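Local structure of putative lipoprotein (Pseudomonas protegens, 4KT3) at the interface of chains B and A. The protein serves as the immunity protein of a type VI secretion effector, binding the peptidoglycan glycoside hydrolase and probably protecting its producer by blocking the active-site cleft. Sequence-based numbering; all coordinates share one arbitrary frame. Chains: chain A, Putative lipoprotein; chain B, Uncharacterized protein.

Contact 1 and contact 2 are neighbours, with the centres of their C-alpha atoms about 8 Å apart and B:Ser86, A:Ala76 and A:Thr77 common to both. They follow one continuous stretch of the immunity protein, from the loop after strand 62-69 into strand 78-86, where it meets the end of helix 59-70 and a loop of the effector. Contact 3 lies about 27 Å from contact 1 and 20 Å from contact 2, measured between the same centres, and uses the turn leading into helix 35-54 of the effector and the end of helix 160-174. The immunity protein therefore probably fills the presumed catalytic region while also gripping the enzyme at a distant second point.

Contact 1: the interface of chains B and A. Residues chain B 86, 88, 100, 106; chain A 70-71, 74-77.
The imidazole of B:His88 is turned beside its own backbone N (chi1 -69°), and A:Asn70 has its amide set likewise (chi1 -74°), which brings NE2 of the ring to the amide oxygen OD1 at 2.9 Å. The N-H points at its acceptor with a moderate bend (154° at H), and OD1 lies close to the ring plane, but the donor is tilted from the carbonyl plane of the amide. The same OD1 receives the hydroxyl OG1 of A:Thr77 at 2.7 Å, in plane on a lone pair, so two donors fix the rotation of the amide.

One face of the imidazole lies against the backbone of the immunity loop, with N of A:Ala76 3.6 Å above its centre; the opposite face is covered by CG2 of the poorly ordered B:Ile106. The carbonyl O of A:Asp71 meets the ring edge in plane. ND1 reaches O of A:Ala74 through a water. Backbone bonds complete the grip, B:His88 N to A:Gly75 O at 2.9 Å and A:Thr77 N to B:Ser86 O at 3.0 Å. On the immunity side the site is the loop joining strands 62-69 and 78-86; on the effector side, the loop following helix 76-81 contributes B:Ser86 and B:His88.

Contact 2: the interface of chains B and A. Residues chain B 69, 71, 85-86; chain A 76-77, 79.
A:Tyr79 of the immunity protein sets the edge of its ring against B:Glu69, which lies in the last turn of helix 59-70 in the Glu-Ser motif of this lysozyme-like glucosaminidase family and is probably the catalytic acid. The phenol ring is turned edge-on to the glutamate: the carboxyl carbon CD lies in the ring plane at its rim, and the carboxylate is rotated 67° from that plane. CE2 also packs against CA of B:Glu69 at 3.6 Å. A bend at chi2 (-62°) carries the carboxylate round towards the immunity protein, where OE2 is joined by a water to the backbone N of A:Tyr79, 2.7 Å from OE2 to the water. OE1 comes within 2.7 Å of the carbonyl O of A:Thr77.

B:Gln71 crosses the tyrosine at about a right angle, its amide plane 53° from the ring, and sets OE1 3.3 Å above one face, towards the rim. Over the opposite face lies the methyl CG2 of A:Thr77, so the phenol is held flat between a polar atom of the effector and its own chain. At the tip, the hydroxyl OH shares a hydrogen bond with OG of B:Ser86 at 2.8 Å. A further water lies 3.1 Å from OH and links it to the amide NE2 of B:Gln71 and to the backbone O of B:Glu69.

Contact 3: the interface of chains B and A. Residues chain B 33-36, 174; chain A 58-59, 130-132.
This is a small, largely polar, water-mediated interface between loops of the immunity protein and the 33-34 turn and first turn of helix 35-54 of the effector, with the end of helix 160-174 nearby, and it gives the complex a second foothold away from the presumed catalytic region. A direct hydrogen bond joins A:His59 to B:Asn34. With CG anti to the backbone N (chi1 -177°), the asparagine sends its amide across to the histidine, and the ring N-H at NE2 meets OD1 at 2.8 Å, nearly straight (163° at H). OD1 sits in the imidazole plane at its edge, but the donor stands well above the carbonyl plane of the amide, the two flat groups being turned 71° apart.

The other end of that amide, ND2, holds a water that also contacts the guanidinium NH2 of B:Arg174 at 3.0 Å and the carbonyl O of A:Leu131 at 2.6 Å. The extended arginine thus reaches the partner chain through solvent. At the first turn of the helix, the backbone N atoms of B:Ile35 and B:Ser36 each hold a water. These two waters touch one another at 2.7 Å and pass on to O of A:Gly130 and O of A:Pro58. CB of A:Pro58 packs near OG of B:Ser36 at 3.7 Å. For the immunity protein, the site places two separate loop segments on the effector and probably helps fix the orientation in which it binds.

Contact 1: the interface of chains B and A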
ATOM      1  N   SER B  86       5.627   3.685   9.008  1.00 11.43           N
ATOM      2  CA  SER B  86       4.786   2.955   9.958  1.00 13.12           C
ATOM      3  C   SER B  86       5.581   2.385  11.133  1.00 12.51           C
ATOM      4  O   SER B  86       5.413   1.222  11.518  1.00 13.55           O
ATOM      5  CB  SER B  86       3.988   1.851   9.251  1.00 12.79           C
ATOM      6  OG  SER B  86       3.149   2.416   8.261  1.00 12.58           O
ATOM      7  N   HIS B  88       6.623   1.512  14.722  1.00 13.78           N
ATOM      8  CA  HIS B  88       6.071   1.257  16.033  1.00 12.71           C
ATOM      9  C   HIS B  88       6.674   2.232  17.045  1.00 16.97           C
ATOM     10  O   HIS B  88       7.856   2.598  16.965  1.00 15.47           O
ATOM     11  CB  HIS B  88       6.372  -0.185  16.467  1.00 15.35           C
ATOM     12  CG  HIS B  88       5.628  -1.226  15.688  1.00 14.65           C
ATOM     13  ND1 HIS B  88       5.850  -2.577  15.851  1.00 15.17           N
ATOM     14  CD2 HIS B  88       4.670  -1.114  14.740  1.00 12.97           C
ATOM     15  CE1 HIS B  88       5.050  -3.253  15.043  1.00 18.92           C
ATOM     16  NE2 HIS B  88       4.332  -2.388  14.350  1.00 14.86           N
ATOM     17  N   PRO B 100      -3.029   2.128  16.317  1.00 46.87           N
ATOM     18  CA  PRO B 100      -3.730   2.162  15.028  1.00 54.42           C
ATOM     19  C   PRO B 100      -4.996   1.314  15.057  1.00 55.42           C
ATOM     20  O   PRO B 100      -5.086   0.442  15.920  1.00 57.31           O
ATOM     21  CB  PRO B 100      -2.708   1.562  14.064  1.00 54.53           C
ATOM     22  CG  PRO B 100      -1.940   0.587  14.898  1.00 53.29           C
ATOM     23  CD  PRO B 100      -1.967   1.104  16.332  1.00 50.23           C
ATOM     24  N   ILE B 106      -0.309  -2.573  20.074  1.00 44.90           N
ATOM     25  CA  ILE B 106       0.868  -1.843  19.592  1.00 40.14           C
ATOM     26  C   ILE B 106       0.561  -0.404  19.209  1.00 35.32           C
ATOM     27  O   ILE B 106      -0.390  -0.128  18.491  1.00 43.48           O
ATOM     28  CB  ILE B 106       1.469  -2.522  18.349  1.00 41.36           C
ATOM     29  CG1 ILE B 106       1.871  -3.957  18.683  1.00 41.23           C
ATOM     30  CG2 ILE B 106       2.674  -1.741  17.846  1.00 42.81           C
ATOM     31  CD1 ILE B 106       2.625  -4.665  17.590  1.00 46.95           C
TER
ATOM     32  N   ASN A  70       0.680  -6.230  12.147  1.00 16.51           N
ATOM     33  CA  ASN A  70       1.566  -5.729  13.205  1.00 15.38           C
ATOM     34  C   ASN A  70       1.990  -6.863  14.131  1.00 16.08           C
ATOM     35  O   ASN A  70       1.154  -7.524  14.774  1.00 19.78           O
ATOM     36  CB  ASN A  70       0.909  -4.608  14.019  1.00 18.89           C
ATOM     37  CG  ASN A  70       0.841  -3.292  13.269  1.00 17.75           C
ATOM     38  OD1 ASN A  70       1.872  -2.694  12.934  1.00 16.00           O
ATOM     39  ND2 ASN A  70      -0.377  -2.826  13.004  1.00 23.15           N
ATOM     40  N   ASP A  71       3.298  -7.069  14.202  1.00 17.57           N
ATOM     41  CA  ASP A  71       3.921  -8.094  15.025  1.00 20.20           C
ATOM     42  C   ASP A  71       4.749  -7.361  16.077  1.00 19.73           C
ATOM     43  O   ASP A  71       5.522  -6.472  15.736  1.00 20.81           O
ATOM     44  CB  ASP A  71       4.832  -8.937  14.133  1.00 19.70           C
ATOM     45  CG  ASP A  71       5.424 -10.136  14.844  1.00 28.36           C
ATOM     46  OD1 ASP A  71       5.564 -10.115  16.089  1.00 22.42           O
ATOM     47  OD2 ASP A  71       5.769 -11.105  14.132  1.00 35.74           O
ATOM     48  N   ALA A  74       8.399  -7.131  15.559  1.00 20.99           N
ATOM     49  CA  ALA A  74       8.842  -6.201  14.528  1.00 19.10           C
ATOM     50  C   ALA A  74       8.950  -4.787  15.084  1.00 20.45           C
ATOM     51  O   ALA A  74       8.640  -4.529  16.259  1.00 21.90           O
ATOM     52  CB  ALA A  74       7.902  -6.247  13.343  1.00 21.79           C
ATOM     53  N   GLY A  75       9.458  -3.887  14.256  1.00 16.66           N
ATOM     54  CA  GLY A  75       9.580  -2.495  14.633  1.00 20.21           C
ATOM     55  C   GLY A  75       8.685  -1.578  13.821  1.00 14.53           C
ATOM     56  O   GLY A  75       8.662  -0.374  14.075  1.00 16.75           O
ATOM     57  N   ALA A  76       7.924  -2.154  12.886  1.00 14.62           N
ATOM     58  CA  ALA A  76       7.062  -1.378  11.995  1.00 13.92           C
ATOM     59  C   ALA A  76       5.988  -2.284  11.423  1.00 11.72           C
ATOM     60  O   ALA A  76       6.111  -3.508  11.455  1.00 14.27           O
ATOM     61  CB  ALA A  76       7.889  -0.769  10.854  1.00 14.61           C
ATOM     62  N   THR A  77       4.923  -1.684  10.906  1.00 12.50           N
ATOM     63  CA  THR A  77       3.880  -2.456  10.262  1.00 13.02           C
ATOM     64  C   THR A  77       4.431  -3.126   9.011  1.00 12.76           C
ATOM     65  O   THR A  77       5.261  -2.565   8.298  1.00 13.92           O
ATOM     66  CB  THR A  77       2.666  -1.576   9.915  1.00 12.54           C
ATOM     67  OG1 THR A  77       2.295  -0.802  11.063  1.00 13.74           O
ATOM     68  CG2 THR A  77       1.482  -2.411   9.443  1.00 15.16           C
TER
HETATM   69  O   HOH W   1       9.913   1.441  15.844  1.00 19.01           O
HETATM   70  O   HOH W   2       6.826  -3.562  18.234  1.00 25.48           O

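Contact 2: the interface of chains B and A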
ATOM      1  N   GLU B  69       4.993   1.406   2.995  1.00  9.60           N
ATOM      2  CA  GLU B  69       4.431   1.556   4.331  1.00 10.23           C
ATOM      3  C   GLU B  69       3.236   2.492   4.360  1.00 10.92           C
ATOM      4  O   GLU B  69       2.317   2.306   5.172  1.00 10.92           O
ATOM      5  CB  GLU B  69       5.488   2.078   5.305  1.00 11.82           C
ATOM      6  CG  GLU B  69       6.707   1.166   5.483  1.00 11.48           C
ATOM      7  CD  GLU B  69       6.331  -0.176   6.049  1.00 10.46           C
ATOM      8  OE1 GLU B  69       5.818  -0.219   7.194  1.00 12.58           O
ATOM      9  OE2 GLU B  69       6.555  -1.174   5.342  1.00 12.53           O
ATOM     10  N   GLN B  71       1.274   3.469   1.588  1.00  9.72           N
ATOM     11  CA  GLN B  71       0.383   3.340   0.435  1.00  9.52           C
ATOM     12  C   GLN B  71       0.494   4.613  -0.424  1.00 10.62           C
ATOM     13  O   GLN B  71      -0.493   5.281  -0.768  1.00 10.70           O
ATOM     14  CB  GLN B  71      -1.064   3.076   0.879  1.00 10.95           C
ATOM     15  CG  GLN B  71      -1.249   1.731   1.616  1.00 11.03           C
ATOM     16  CD  GLN B  71      -0.631   1.720   3.016  1.00 11.69           C
ATOM     17  OE1 GLN B  71       0.204   0.852   3.355  1.00 16.26           O
ATOM     18  NE2 GLN B  71      -1.026   2.675   3.825  1.00 10.42           N
ATOM     19  N   PHE B  85       6.890   5.513   7.594  1.00 11.25           N
ATOM     20  CA  PHE B  85       7.566   4.217   7.671  1.00  9.59           C
ATOM     21  C   PHE B  85       6.844   3.278   8.626  1.00 11.83           C
ATOM     22  O   PHE B  85       7.357   2.207   8.973  1.00 13.86           O
ATOM     23  CB  PHE B  85       9.046   4.434   8.042  1.00 11.86           C
ATOM     24  CG  PHE B  85       9.811   5.103   6.938  1.00 10.71           C
ATOM     25  CD1 PHE B  85       9.767   6.482   6.787  1.00 11.18           C
ATOM     26  CD2 PHE B  85      10.509   4.355   6.000  1.00 11.76           C
ATOM     27  CE1 PHE B  85      10.400   7.096   5.740  1.00 12.74           C
ATOM     28  CE2 PHE B  85      11.166   4.980   4.950  1.00 11.64           C
ATOM     29  CZ  PHE B  85      11.105   6.352   4.824  1.00 12.34           C
ATOM     30  N   SER B  86       5.627   3.685   9.008  1.00 11.43           N
ATOM     31  CA  SER B  86       4.786   2.955   9.958  1.00 13.12           C
ATOM     32  C   SER B  86       5.581   2.385  11.133  1.00 12.51           C
ATOM     33  O   SER B  86       5.413   1.222  11.518  1.00 13.55           O
ATOM     34  CB  SER B  86       3.988   1.851   9.251  1.00 12.79           C
ATOM     35  OG  SER B  86       3.149   2.416   8.261  1.00 12.58           O
TER
ATOM     36  N   ALA A  76       7.924  -2.154  12.886  1.00 14.62           N
ATOM     37  CA  ALA A  76       7.062  -1.378  11.995  1.00 13.92           C
ATOM     38  C   ALA A  76       5.988  -2.284  11.423  1.00 11.72           C
ATOM     39  O   ALA A  76       6.111  -3.508  11.455  1.00 14.27           O
ATOM     40  CB  ALA A  76       7.889  -0.769  10.854  1.00 14.61           C
ATOM     41  N   THR A  77       4.923  -1.684  10.906  1.00 12.50           N
ATOM     42  CA  THR A  77       3.880  -2.456  10.262  1.00 13.02           C
ATOM     43  C   THR A  77       4.431  -3.126   9.011  1.00 12.76           C
ATOM     44  O   THR A  77       5.261  -2.565   8.298  1.00 13.92           O
ATOM     45  CB  THR A  77       2.666  -1.576   9.915  1.00 12.54           C
ATOM     46  OG1 THR A  77       2.295  -0.802  11.063  1.00 13.74           O
ATOM     47  CG2 THR A  77       1.482  -2.411   9.443  1.00 15.16           C
ATOM     48  N   TYR A  79       3.276  -4.716   5.368  1.00 13.47           N
ATOM     49  CA  TYR A  79       2.144  -4.670   4.434  1.00 12.73           C
ATOM     50  C   TYR A  79       2.236  -5.766   3.378  1.00 10.69           C
ATOM     51  O   TYR A  79       3.308  -6.065   2.856  1.00 14.08           O
ATOM     52  CB  TYR A  79       2.030  -3.285   3.803  1.00 12.22           C
ATOM     53  CG  TYR A  79       1.740  -2.223   4.839  1.00 12.91           C
ATOM     54  CD1 TYR A  79       0.436  -1.943   5.226  1.00 12.92           C
ATOM     55  CD2 TYR A  79       2.776  -1.541   5.473  1.00 12.85           C
ATOM     56  CE1 TYR A  79       0.174  -0.982   6.196  1.00 12.80           C
ATOM     57  CE2 TYR A  79       2.524  -0.588   6.424  1.00 13.46           C
ATOM     58  CZ  TYR A  79       1.226  -0.317   6.792  1.00 13.40           C
ATOM     59  OH  TYR A  79       0.988   0.637   7.734  1.00 15.24           O
TER
HETATM   60  O   HOH W   3       6.127  -3.845   4.874  1.00 12.93           O
HETATM   61  O   HOH W   4      -0.513   2.891   6.304  1.00 26.30           O

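Contact 3: the interface of chains B and A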
ATOM      1  N   ASN B  33       0.876   6.797 -15.230  1.00 16.44           N
ATOM      2  CA  ASN B  33      -0.573   6.951 -15.269  1.00 18.12           C
ATOM      3  C   ASN B  33      -1.236   6.804 -13.902  1.00 13.88           C
ATOM      4  O   ASN B  33      -2.398   7.178 -13.729  1.00 16.12           O
ATOM      5  CB  ASN B  33      -1.180   5.947 -16.254  1.00 19.93           C
ATOM      6  CG  ASN B  33      -0.814   6.254 -17.678  1.00 27.11           C
ATOM      7  OD1 ASN B  33      -0.564   7.403 -18.020  1.00 30.47           O
ATOM      8  ND2 ASN B  33      -0.783   5.229 -18.521  1.00 31.18           N
ATOM      9  N   ASN B  34      -0.499   6.270 -12.930  1.00 16.26           N
ATOM     10  CA  ASN B  34      -0.984   6.194 -11.560  1.00 14.35           C
ATOM     11  C   ASN B  34      -0.668   7.523 -10.889  1.00 11.00           C
ATOM     12  O   ASN B  34       0.425   7.727 -10.352  1.00 13.51           O
ATOM     13  CB  ASN B  34      -0.303   5.038 -10.831  1.00 13.74           C
ATOM     14  CG  ASN B  34      -0.807   4.855  -9.417  1.00 12.44           C
ATOM     15  OD1 ASN B  34      -1.382   5.775  -8.819  1.00 11.86           O
ATOM     16  ND2 ASN B  34      -0.595   3.653  -8.865  1.00 14.75           N
ATOM     17  N   ILE B  35      -1.621   8.441 -10.941  1.00 11.85           N
ATOM     18  CA  ILE B  35      -1.354   9.813 -10.511  1.00 14.16           C
ATOM     19  C   ILE B  35      -1.036   9.897  -9.007  1.00 12.52           C
ATOM     20  O   ILE B  35      -0.122  10.625  -8.594  1.00 13.41           O
ATOM     21  CB  ILE B  35      -2.529  10.754 -10.896  1.00 15.87           C
ATOM     22  CG1 ILE B  35      -2.789  10.722 -12.413  1.00 17.55           C
ATOM     23  CG2 ILE B  35      -2.246  12.167 -10.457  1.00 17.49           C
ATOM     24  CD1 ILE B  35      -1.550  10.920 -13.300  1.00 21.46           C
ATOM     25  N   SER B  36      -1.764   9.144  -8.198  1.00 11.69           N
ATOM     26  CA  SER B  36      -1.515   9.112  -6.758  1.00 10.71           C
ATOM     27  C   SER B  36      -0.060   8.751  -6.494  1.00  9.13           C
ATOM     28  O   SER B  36       0.625   9.400  -5.676  1.00 10.37           O
ATOM     29  CB  SER B  36      -2.428   8.080  -6.106  1.00 12.08           C
ATOM     30  OG  SER B  36      -2.213   7.996  -4.709  1.00 11.95           O
ATOM     31  N   ARG B 174       8.973   5.847 -11.501  1.00 15.32           N
ATOM     32  CA  ARG B 174       8.061   6.961 -11.271  1.00 14.42           C
ATOM     33  C   ARG B 174       8.788   8.271 -10.986  1.00 13.71           C
ATOM     34  O   ARG B 174       8.224   9.353 -11.164  1.00 15.87           O
ATOM     35  CB  ARG B 174       7.063   6.610 -10.158  1.00 15.02           C
ATOM     36  CG  ARG B 174       6.043   5.602 -10.646  1.00 18.32           C
ATOM     37  CD  ARG B 174       4.947   5.261  -9.665  1.00 19.41           C
ATOM     38  NE  ARG B 174       3.866   4.600 -10.421  1.00 26.55           N
ATOM     39  CZ  ARG B 174       3.300   3.428 -10.141  1.00 23.31           C
ATOM     40  NH1 ARG B 174       3.641   2.716  -9.076  1.00 22.32           N
ATOM     41  NH2 ARG B 174       2.352   2.963 -10.942  1.00 25.14           N
TER
ATOM     42  N   PRO A  58      -8.040   7.463  -3.709  1.00 11.03           N
ATOM     43  CA  PRO A  58      -6.873   7.813  -4.536  1.00 12.69           C
ATOM     44  C   PRO A  58      -6.984   7.463  -6.013  1.00 12.61           C
ATOM     45  O   PRO A  58      -6.294   8.090  -6.829  1.00 14.05           O
ATOM     46  CB  PRO A  58      -5.732   7.017  -3.887  1.00 13.90           C
ATOM     47  CG  PRO A  58      -6.165   6.841  -2.454  1.00 14.20           C
ATOM     48  CD  PRO A  58      -7.660   6.611  -2.566  1.00 13.05           C
ATOM     49  N   HIS A  59      -7.811   6.476  -6.359  1.00 10.85           N
ATOM     50  CA  HIS A  59      -7.937   6.028  -7.746  1.00 12.52           C
ATOM     51  C   HIS A  59      -9.382   6.095  -8.185  1.00 13.44           C
ATOM     52  O   HIS A  59     -10.184   5.253  -7.802  1.00 13.93           O
ATOM     53  CB  HIS A  59      -7.370   4.618  -7.901  1.00 11.94           C
ATOM     54  CG  HIS A  59      -5.898   4.587  -7.660  1.00 10.89           C
ATOM     55  ND1 HIS A  59      -5.349   4.260  -6.437  1.00 12.35           N
ATOM     56  CD2 HIS A  59      -4.866   4.946  -8.457  1.00 12.47           C
ATOM     57  CE1 HIS A  59      -4.036   4.391  -6.502  1.00 12.79           C
ATOM     58  NE2 HIS A  59      -3.720   4.815  -7.714  1.00 12.57           N
ATOM     59  N   GLY A 130      -5.752   4.391 -15.019  1.00 16.24           N
ATOM     60  CA  GLY A 130      -5.307   5.182 -13.884  1.00 15.52           C
ATOM     61  C   GLY A 130      -4.703   4.401 -12.724  1.00 11.48           C
ATOM     62  O   GLY A 130      -4.151   5.017 -11.797  1.00 13.36           O
ATOM     63  N   LEU A 131      -4.802   3.070 -12.745  1.00 13.85           N
ATOM     64  CA  LEU A 131      -4.097   2.253 -11.756  1.00 13.86           C
ATOM     65  C   LEU A 131      -2.626   2.061 -12.131  1.00 14.30           C
ATOM     66  O   LEU A 131      -1.823   1.635 -11.312  1.00 16.64           O
ATOM     67  CB  LEU A 131      -4.756   0.877 -11.595  1.00 14.07           C
ATOM     68  CG  LEU A 131      -6.247   0.866 -11.258  1.00 14.88           C
ATOM     69  CD1 LEU A 131      -6.744  -0.582 -11.137  1.00 15.44           C
ATOM     70  CD2 LEU A 131      -6.512   1.649  -9.986  1.00 13.71           C
ATOM     71  N   GLY A 132      -2.274   2.374 -13.375  1.00 15.63           N
ATOM     72  CA  GLY A 132      -0.884   2.294 -13.802  1.00 18.69           C
ATOM     73  C   GLY A 132      -0.379   0.870 -13.974  1.00 17.84           C
ATOM     74  O   GLY A 132       0.823   0.615 -13.840  1.00 21.37           O
TER
HETATM   75  O   HOH W   5      -4.461   7.665 -11.360  1.00 11.77           O
HETATM   76  O   HOH W   6      -4.571   8.491  -8.812  1.00 12.93           O
HETATM   77  O   HOH W   7       0.342   0.932  -9.994  1.00 17.85           O